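Local coordinates for WGR domain-containing protein (Bacteroides fragilis, PDB 2RA8), which is of unknown function but joins an N-terminal WGR domain, a module often linked to nucleic-acid binding, to a leucine-rich-repeat domain, at residues A[267-272]-A[297-302]; A[224-229]-A[243-248]; A[23-28]-A[51-56]. All coordinates share one frame; numbering follows the deposited sequence.

Overall arrangement
Contacts 1 and 2 belong to the leucine-rich-repeat part of the chain, while contact 3 belongs to the WGR domain. Contact 1 pairs two neighbouring helices and is only partly buried. Contact 2 is fully buried and packs a strand of the parallel sheet against the loop that follows it. These two are joined: Arg243 of contact 2 makes a salt bridge to Glu270 of contact 1. Contact 3, with its centre about 43 Å from each of theirs, sets a helix against an antiparallel sheet and is also buried. All three contacts are apolar and lack direct hydrogen bonds. The Arg243-Glu270 pair lies where contacts 1 and 2 meet, at the border of their apolar packing.

Contact 1 (A[267-272]-A[297-302]); sequences VVVEMF and RLLLDH
Val269 packs against Leu298 and Leu299, and these three residues carry most of the contact. Val269 is buried and points toward the other helix. Its CG1 does most of the touching. With chi1 at 179°, CG1 lies anti to the backbone N, and it meets Leu298 CB at 3.9 Å. The same methyl also lies 3.9 Å from Leu298 CD1. The leucine runs at a slant past the valine and does not meet it end on. Its CD1 continues past CG1 to the branch point, where it lies 4.1 Å from Val269 CB.

Leu299 comes to the same methyl from one residue further along. Its CD2 is 4.1 Å from Val269 CG1, and its CG is equally near. One valine methyl is thus held by two successive leucines. Glu270 adds a smaller piece at the border: its backbone N lies 4.3 Å from Leu298 CD1. This is van der Waals contact with the helix backbone. The carboxylate takes no part in the packing and instead makes a salt bridge to Arg243. Glu274 brings a second acid near it, and Arg243 would offset part of that like charge.

No hydrogen bond joins the two segments. The nearest CA atoms, those of Val269 and Leu298, are 7.3 Å apart, so the gap is filled mainly by side chains. Leu298 is partly exposed, whereas Leu299 turns inward and touches Met284 on strand 283-285. The pairing is of the kind expected in leucine-rich repeats, where the elements behind a parallel sheet pack side by side. Helix 265-274 lies behind strands 256-260 and 283-285. Helix 293-300 stands between it and helix 321-330, which Leu300 touches.

Contact 2 (A[224-229]-A[243-248]); sequences LVLYVG and RPLFSK
The backbone N of Phe246 bonds to Arg243 O at 3.0 Å, closing a tight 3-10 turn that presents Leu245 to Leu224 and Leu226. Phe246 is then the centre of an inverse gamma turn, where the chain leaves the 3-10 segment. Across the contact everything is apolar. Leu245 points toward the strand and uses one methyl for each partner. Its CD1 meets Leu226 CD1 tip to tip at 3.8 Å. Its CD2 lies 4.1 Å from Leu224 CD2, and the Leu224 and Leu245 side chains lie nearly perpendicular.

The two strand leucines are alternate residues, so both point to the same face of the sheet. They leave the strand differently, with CG anti to the backbone N in Leu224 (chi1 171°) but anti to the carbonyl carbon in Leu226 (chi1 -59°), and each presents one methyl to a separate branch of Leu245. All three leucines are buried, as in the interior of a leucine-rich-repeat domain. Strand 223-227 runs parallel between strands 197-201 and 256-260 and is hydrogen-bonded to both. Helix 207-215 packs on the same cluster, with Ile213 against Leu226 and Leu245, and Leu214 against Leu245.

Contact 3 (A[23-28]-A[51-56]); sequences TDVIVN and KAAGKL
Apolar side chains make the whole of the direct contact between Val25 and Val27 on the strand and Ala53 and Leu56 on the helix. Val25 and Leu56 carry most of it. Leu56 CD1 comes within 4.3 Å of Val25 CG1 and 4.4 Å of Val27 CG2, and so touches both valines. The extended leucine chain, with chi2 at 178°, carries this methyl out from the helix toward the sheet. Ala53 adds a shorter reach one turn earlier, with its CB 4.5 Å from Val25 CG1. That valine methyl is anti to the backbone N (chi1 174°) and is shared by both helix residues. The distances are loose van der Waals ones, and no hydrogen bond crosses the gap.

The arrangement is a helix laid on one face of an antiparallel sheet, within the WGR domain. Strand 24-28 and helix 51-56 run in nearly the same direction, at 27°, and their axes approach to 9.3 Å. Strand 37-42 lies between them in the chain, next to strand 24-31 in the sheet. Other apolar groups extend the layer: Phe43 touches Val25 and Ala52, Ile18 packs on Val25, and Trp16 packs on Val27.

Polar bonds lie around the strand. Thr23, just before it, is hydrogen-bonded through OG1 to Asn42 OD1, and Asn28, within it, through ND2 to the backbone O atoms of Asp35 and Gln37. Along the backbone, Val25 pairs with Lys41 and Val27 with Gln39 on strand 37-42, while Ile26 pairs with Asp19 on strand 13-21.

Contact 1 (A[267-272]-A[297-302])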
loop_
_atom_site.group_PDB
_atom_site.type_symbol
_atom_site.label_atom_id
_atom_site.label_comp_id
_atom_site.label_asym_id
_atom_site.label_seq_id
_atom_site.Cartn_x
_atom_site.Cartn_y
_atom_site.Cartn_z
ATOM N N VAL A 267 -11.847 15.685 20.412
ATOM C CA VAL A 267 -13.192 16.205 20.629
ATOM C C VAL A 267 -14.217 15.149 20.310
ATOM O O VAL A 267 -15.250 15.039 20.991
ATOM C CB VAL A 267 -13.471 17.436 19.745
ATOM C CG1 VAL A 267 -14.727 18.140 20.232
ATOM C CG2 VAL A 267 -12.284 18.386 19.769
ATOM N N VAL A 268 -13.934 14.362 19.272
ATOM C CA VAL A 268 -14.834 13.294 18.837
ATOM C C VAL A 268 -15.054 12.307 19.954
ATOM O O VAL A 268 -16.153 11.761 20.116
ATOM C CB VAL A 268 -14.273 12.579 17.560
ATOM C CG1 VAL A 268 -15.199 11.453 17.114
ATOM C CG2 VAL A 268 -14.105 13.596 16.432
ATOM N N VAL A 269 -14.018 12.080 20.752
ATOM C CA VAL A 269 -14.135 11.165 21.875
ATOM C C VAL A 269 -15.186 11.696 22.824
ATOM O O VAL A 269 -16.008 10.944 23.345
ATOM C CB VAL A 269 -12.794 11.024 22.626
ATOM C CG1 VAL A 269 -12.953 10.080 23.816
ATOM C CG2 VAL A 269 -11.720 10.521 21.678
ATOM N N GLU A 270 -15.166 13.007 23.048
ATOM C CA GLU A 270 -16.129 13.639 23.939
ATOM C C GLU A 270 -17.545 13.444 23.416
ATOM O O GLU A 270 -18.462 13.118 24.171
ATOM C CB GLU A 270 -15.831 15.141 24.061
ATOM C CG GLU A 270 -16.696 15.853 25.088
ATOM C CD GLU A 270 -16.643 17.367 24.959
ATOM O OE1 GLU A 270 -15.525 17.925 25.003
ATOM O OE2 GLU A 270 -17.720 17.994 24.813
HETATM N N MSE A 271 -17.727 13.641 22.113
HETATM C CA MSE A 271 -19.041 13.482 21.496
HETATM C C MSE A 271 -19.604 12.121 21.761
HETATM O O MSE A 271 -20.779 11.981 22.114
HETATM C CB MSE A 271 -18.951 13.700 19.993
HETATM C CG MSE A 271 -18.513 15.091 19.626
HETATM SE SE MSE A 271 -18.597 15.412 17.729
HETATM C CE MSE A 271 -17.786 17.153 17.715
ATOM N N PHE A 272 -18.768 11.100 21.587
ATOM C CA PHE A 272 -19.197 9.734 21.833
ATOM C C PHE A 272 -19.653 9.572 23.260
ATOM O O PHE A 272 -20.788 9.167 23.519
ATOM C CB PHE A 272 -18.051 8.743 21.553
ATOM C CG PHE A 272 -17.952 8.309 20.114
ATOM C CD1 PHE A 272 -18.847 7.384 19.587
ATOM C CD2 PHE A 272 -16.973 8.835 19.281
ATOM C CE1 PHE A 272 -18.762 6.993 18.253
ATOM C CE2 PHE A 272 -16.889 8.446 17.949
ATOM C CZ PHE A 272 -17.785 7.526 17.441
ATOM N N ARG A 297 -7.313 9.327 27.348
ATOM C CA ARG A 297 -7.516 9.554 28.773
ATOM C C ARG A 297 -8.993 9.528 29.112
ATOM O O ARG A 297 -9.419 8.893 30.085
ATOM C CB ARG A 297 -6.950 10.926 29.149
ATOM C CG ARG A 297 -5.987 10.962 30.328
ATOM C CD ARG A 297 -6.656 10.595 31.638
ATOM N NE ARG A 297 -6.528 9.175 31.953
ATOM C CZ ARG A 297 -5.366 8.546 32.113
ATOM N NH1 ARG A 297 -4.226 9.211 31.980
ATOM N NH2 ARG A 297 -5.339 7.256 32.425
ATOM N N LEU A 298 -9.782 10.233 28.307
ATOM C CA LEU A 298 -11.219 10.304 28.529
ATOM C C LEU A 298 -11.835 8.929 28.563
ATOM O O LEU A 298 -12.683 8.637 29.413
ATOM C CB LEU A 298 -11.883 11.144 27.436
ATOM C CG LEU A 298 -11.330 12.556 27.190
ATOM C CD1 LEU A 298 -12.114 13.192 26.068
ATOM C CD2 LEU A 298 -11.422 13.408 28.442
ATOM N N LEU A 299 -11.408 8.069 27.643
ATOM C CA LEU A 299 -11.929 6.711 27.586
ATOM C C LEU A 299 -11.661 5.994 28.872
ATOM O O LEU A 299 -12.562 5.377 29.445
ATOM C CB LEU A 299 -11.282 5.927 26.447
ATOM C CG LEU A 299 -11.585 6.375 25.023
ATOM C CD1 LEU A 299 -10.630 5.672 24.070
ATOM C CD2 LEU A 299 -13.036 6.062 24.680
ATOM N N LEU A 300 -10.414 6.062 29.330
ATOM C CA LEU A 300 -10.015 5.403 30.571
ATOM C C LEU A 300 -10.732 5.940 31.792
ATOM O O LEU A 300 -10.949 5.201 32.750
ATOM C CB LEU A 300 -8.500 5.522 30.784
ATOM C CG LEU A 300 -7.621 4.757 29.798
ATOM C CD1 LEU A 300 -6.156 5.071 30.059
ATOM C CD2 LEU A 300 -7.886 3.270 29.931
ATOM N N ASP A 301 -11.096 7.224 31.767
ATOM C CA ASP A 301 -11.814 7.846 32.883
ATOM C C ASP A 301 -13.286 7.518 32.827
ATOM O O ASP A 301 -14.052 7.910 33.709
ATOM C CB ASP A 301 -11.680 9.381 32.854
ATOM C CG ASP A 301 -10.267 9.869 33.165
ATOM O OD1 ASP A 301 -9.536 9.187 33.910
ATOM O OD2 ASP A 301 -9.898 10.959 32.678
ATOM N N HIS A 302 -13.695 6.804 31.783
ATOM C CA HIS A 302 -15.099 6.448 31.603
ATOM C C HIS A 302 -15.276 5.073 31.024
ATOM O O HIS A 302 -16.042 4.893 30.075
ATOM C CB HIS A 302 -15.772 7.455 30.673
ATOM C CG HIS A 302 -15.861 8.835 31.237
ATOM N ND1 HIS A 302 -16.686 9.151 32.297
ATOM C CD2 HIS A 302 -15.235 9.984 30.891
ATOM C CE1 HIS A 302 -16.563 10.436 32.578
ATOM N NE2 HIS A 302 -15.688 10.965 31.739
#

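Contact 2 (A[224-229]-A[243-248])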
loop_
_atom_site.group_PDB
_atom_site.type_symbol
_atom_site.label_atom_id
_atom_site.label_comp_id
_atom_site.label_asym_id
_atom_site.label_seq_id
_atom_site.Cartn_x
_atom_site.Cartn_y
_atom_site.Cartn_z
ATOM N N LEU A 224 -21.838 4.311 9.723
ATOM C CA LEU A 224 -21.625 5.659 9.210
ATOM C C LEU A 224 -20.222 6.063 9.522
ATOM O O LEU A 224 -19.844 6.151 10.683
ATOM C CB LEU A 224 -22.579 6.669 9.860
ATOM C CG LEU A 224 -22.318 8.158 9.563
ATOM C CD1 LEU A 224 -22.406 8.439 8.061
ATOM C CD2 LEU A 224 -23.340 9.012 10.317
ATOM N N VAL A 225 -19.438 6.293 8.482
ATOM C CA VAL A 225 -18.057 6.709 8.642
ATOM C C VAL A 225 -17.836 7.923 7.785
ATOM O O VAL A 225 -18.072 7.896 6.575
ATOM C CB VAL A 225 -17.076 5.601 8.221
ATOM C CG1 VAL A 225 -15.646 6.144 8.199
ATOM C CG2 VAL A 225 -17.157 4.444 9.210
ATOM N N LEU A 226 -17.395 9.004 8.420
ATOM C CA LEU A 226 -17.144 10.256 7.724
ATOM C C LEU A 226 -15.755 10.756 7.996
ATOM O O LEU A 226 -15.351 10.877 9.155
ATOM C CB LEU A 226 -18.133 11.338 8.184
ATOM C CG LEU A 226 -19.639 11.098 8.005
ATOM C CD1 LEU A 226 -20.412 12.233 8.671
ATOM C CD2 LEU A 226 -19.989 10.997 6.521
ATOM N N TYR A 227 -15.008 11.036 6.934
ATOM C CA TYR A 227 -13.658 11.589 7.076
ATOM C C TYR A 227 -13.812 13.102 7.169
ATOM O O TYR A 227 -14.410 13.727 6.286
ATOM C CB TYR A 227 -12.789 11.233 5.851
ATOM C CG TYR A 227 -12.216 9.832 5.878
ATOM C CD1 TYR A 227 -13.046 8.716 6.007
ATOM C CD2 TYR A 227 -10.839 9.626 5.786
ATOM C CE1 TYR A 227 -12.518 7.428 6.054
ATOM C CE2 TYR A 227 -10.297 8.348 5.827
ATOM C CZ TYR A 227 -11.141 7.259 5.965
ATOM O OH TYR A 227 -10.606 6.002 6.046
ATOM N N VAL A 228 -13.288 13.697 8.239
ATOM C CA VAL A 228 -13.386 15.141 8.438
ATOM C C VAL A 228 -12.460 15.915 7.531
ATOM O O VAL A 228 -12.868 16.883 6.885
ATOM C CB VAL A 228 -13.061 15.530 9.896
ATOM C CG1 VAL A 228 -13.206 17.044 10.076
ATOM C CG2 VAL A 228 -13.989 14.792 10.848
ATOM N N GLY A 229 -11.200 15.502 7.483
ATOM C CA GLY A 229 -10.243 16.195 6.642
ATOM C C GLY A 229 -9.886 17.548 7.234
ATOM O O GLY A 229 -10.229 17.834 8.379
ATOM N N ARG A 243 -22.092 16.832 15.832
ATOM C CA ARG A 243 -22.800 16.486 17.052
ATOM C C ARG A 243 -24.205 15.934 16.902
ATOM O O ARG A 243 -24.534 14.923 17.513
ATOM C CB ARG A 243 -22.793 17.688 18.021
ATOM C CG ARG A 243 -21.401 18.017 18.591
ATOM C CD ARG A 243 -21.451 19.116 19.668
ATOM N NE ARG A 243 -20.738 18.713 20.883
ATOM C CZ ARG A 243 -19.442 18.912 21.105
ATOM N NH1 ARG A 243 -18.693 19.521 20.197
ATOM N NH2 ARG A 243 -18.889 18.492 22.235
ATOM N N PRO A 244 -25.063 16.575 16.095
ATOM C CA PRO A 244 -26.425 16.037 15.953
ATOM C C PRO A 244 -26.510 14.614 15.421
ATOM O O PRO A 244 -27.545 13.956 15.569
ATOM C CB PRO A 244 -27.099 17.043 15.026
ATOM C CG PRO A 244 -26.417 18.332 15.387
ATOM C CD PRO A 244 -24.961 17.907 15.475
ATOM N N LEU A 245 -25.427 14.135 14.804
ATOM C CA LEU A 245 -25.373 12.772 14.262
ATOM C C LEU A 245 -25.367 11.735 15.358
ATOM O O LEU A 245 -25.804 10.602 15.161
ATOM C CB LEU A 245 -24.109 12.576 13.414
ATOM C CG LEU A 245 -24.002 13.357 12.108
ATOM C CD1 LEU A 245 -22.554 13.363 11.631
ATOM C CD2 LEU A 245 -24.904 12.723 11.065
ATOM N N PHE A 246 -24.856 12.124 16.520
ATOM C CA PHE A 246 -24.774 11.229 17.665
ATOM C C PHE A 246 -26.120 11.150 18.373
ATOM O O PHE A 246 -26.247 11.536 19.534
ATOM C CB PHE A 246 -23.694 11.736 18.636
ATOM C CG PHE A 246 -22.281 11.647 18.091
ATOM C CD1 PHE A 246 -21.383 10.716 18.610
ATOM C CD2 PHE A 246 -21.848 12.509 17.091
ATOM C CE1 PHE A 246 -20.064 10.647 18.138
ATOM C CE2 PHE A 246 -20.533 12.447 16.617
ATOM C CZ PHE A 246 -19.647 11.518 17.144
ATOM N N SER A 247 -27.127 10.633 17.678
ATOM C CA SER A 247 -28.470 10.530 18.241
ATOM C C SER A 247 -29.140 9.215 17.949
ATOM O O SER A 247 -29.310 8.839 16.787
ATOM C CB SER A 247 -29.337 11.670 17.695
ATOM O OG SER A 247 -30.715 11.405 17.899
ATOM N N LYS A 248 -29.538 8.501 18.996
ATOM C CA LYS A 248 -30.202 7.222 18.802
ATOM C C LYS A 248 -31.510 7.406 18.059
ATOM O O LYS A 248 -31.924 6.542 17.285
ATOM C CB LYS A 248 -30.452 6.521 20.147
ATOM C CG LYS A 248 -31.431 7.218 21.078
ATOM C CD LYS A 248 -31.670 6.361 22.319
ATOM C CE LYS A 248 -32.807 6.900 23.174
ATOM N NZ LYS A 248 -32.577 8.307 23.598
#

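Contact 3 (A[23-28]-A[51-56])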
loop_
_atom_site.group_PDB
_atom_site.type_symbol
_atom_site.label_atom_id
_atom_site.label_comp_id
_atom_site.label_asym_id
_atom_site.label_seq_id
_atom_site.Cartn_x
_atom_site.Cartn_y
_atom_site.Cartn_z
ATOM N N THR A 23 0.699 -35.822 5.893
ATOM C CA THR A 23 1.547 -34.787 6.470
ATOM C C THR A 23 1.544 -33.560 5.578
ATOM O O THR A 23 2.247 -32.584 5.838
ATOM C CB THR A 23 3.000 -35.288 6.614
ATOM O OG1 THR A 23 3.421 -35.867 5.371
ATOM C CG2 THR A 23 3.107 -36.331 7.723
ATOM N N ASP A 24 0.753 -33.610 4.513
ATOM C CA ASP A 24 0.661 -32.495 3.578
ATOM C C ASP A 24 -0.570 -31.640 3.777
ATOM O O ASP A 24 -1.674 -32.151 3.986
ATOM C CB ASP A 24 0.658 -33.005 2.130
ATOM C CG ASP A 24 1.996 -33.611 1.715
ATOM O OD1 ASP A 24 3.043 -33.021 2.049
ATOM O OD2 ASP A 24 1.997 -34.665 1.049
ATOM N N VAL A 25 -0.371 -30.325 3.720
ATOM C CA VAL A 25 -1.464 -29.369 3.829
ATOM C C VAL A 25 -1.612 -28.836 2.418
ATOM O O VAL A 25 -0.651 -28.313 1.836
ATOM C CB VAL A 25 -1.129 -28.201 4.789
ATOM C CG1 VAL A 25 -2.240 -27.159 4.739
ATOM C CG2 VAL A 25 -0.968 -28.717 6.221
ATOM N N ILE A 26 -2.805 -28.986 1.853
ATOM C CA ILE A 26 -3.074 -28.544 0.491
ATOM C C ILE A 26 -4.010 -27.354 0.427
ATOM O O ILE A 26 -5.180 -27.440 0.817
ATOM C CB ILE A 26 -3.666 -29.698 -0.338
ATOM C CG1 ILE A 26 -2.763 -30.931 -0.217
ATOM C CG2 ILE A 26 -3.810 -29.277 -1.794
ATOM C CD1 ILE A 26 -3.360 -32.191 -0.794
ATOM N N VAL A 27 -3.488 -26.241 -0.081
ATOM C CA VAL A 27 -4.241 -25.000 -0.220
ATOM C C VAL A 27 -4.521 -24.726 -1.680
ATOM O O VAL A 27 -3.662 -24.937 -2.550
ATOM C CB VAL A 27 -3.443 -23.801 0.376
ATOM C CG1 VAL A 27 -4.010 -22.487 -0.119
ATOM C CG2 VAL A 27 -3.490 -23.843 1.899
ATOM N N ASN A 28 -5.735 -24.256 -1.948
ATOM C CA ASN A 28 -6.181 -23.917 -3.293
ATOM C C ASN A 28 -6.838 -22.558 -3.176
ATOM O O ASN A 28 -7.782 -22.386 -2.397
ATOM C CB ASN A 28 -7.194 -24.963 -3.779
ATOM C CG ASN A 28 -7.699 -24.691 -5.186
ATOM O OD1 ASN A 28 -8.810 -25.090 -5.545
ATOM N ND2 ASN A 28 -6.883 -24.029 -5.996
ATOM N N LYS A 51 -2.023 -28.865 12.948
ATOM C CA LYS A 51 -1.811 -27.668 13.750
ATOM C C LYS A 51 -1.576 -26.490 12.843
ATOM O O LYS A 51 -2.036 -25.379 13.114
ATOM C CB LYS A 51 -0.623 -27.864 14.683
ATOM N N ALA A 52 -0.854 -26.726 11.754
ATOM C CA ALA A 52 -0.569 -25.665 10.796
ATOM C C ALA A 52 -1.836 -25.240 10.097
ATOM O O ALA A 52 -2.075 -24.049 9.904
ATOM C CB ALA A 52 0.457 -26.142 9.770
ATOM N N ALA A 53 -2.653 -26.222 9.717
ATOM C CA ALA A 53 -3.906 -25.956 9.014
ATOM C C ALA A 53 -4.840 -25.159 9.880
ATOM O O ALA A 53 -5.552 -24.276 9.399
ATOM C CB ALA A 53 -4.559 -27.268 8.593
ATOM N N GLY A 54 -4.833 -25.466 11.172
ATOM C CA GLY A 54 -5.685 -24.755 12.101
ATOM C C GLY A 54 -5.360 -23.275 12.130
ATOM O O GLY A 54 -6.260 -22.434 12.108
ATOM N N LYS A 55 -4.070 -22.949 12.161
ATOM C CA LYS A 55 -3.659 -21.550 12.200
ATOM C C LYS A 55 -4.016 -20.797 10.934
ATOM O O LYS A 55 -4.380 -19.623 10.986
ATOM C CB LYS A 55 -2.150 -21.442 12.467
ATOM C CG LYS A 55 -1.732 -22.051 13.801
ATOM C CD LYS A 55 -0.327 -21.631 14.214
ATOM C CE LYS A 55 -0.272 -20.157 14.598
ATOM N NZ LYS A 55 1.080 -19.766 15.097
ATOM N N LEU A 56 -3.916 -21.466 9.788
ATOM C CA LEU A 56 -4.246 -20.832 8.515
ATOM C C LEU A 56 -5.724 -20.507 8.481
ATOM O O LEU A 56 -6.127 -19.405 8.097
ATOM C CB LEU A 56 -3.905 -21.770 7.357
ATOM C CG LEU A 56 -2.411 -22.042 7.128
ATOM C CD1 LEU A 56 -2.227 -23.017 5.980
ATOM C CD2 LEU A 56 -1.699 -20.732 6.827
#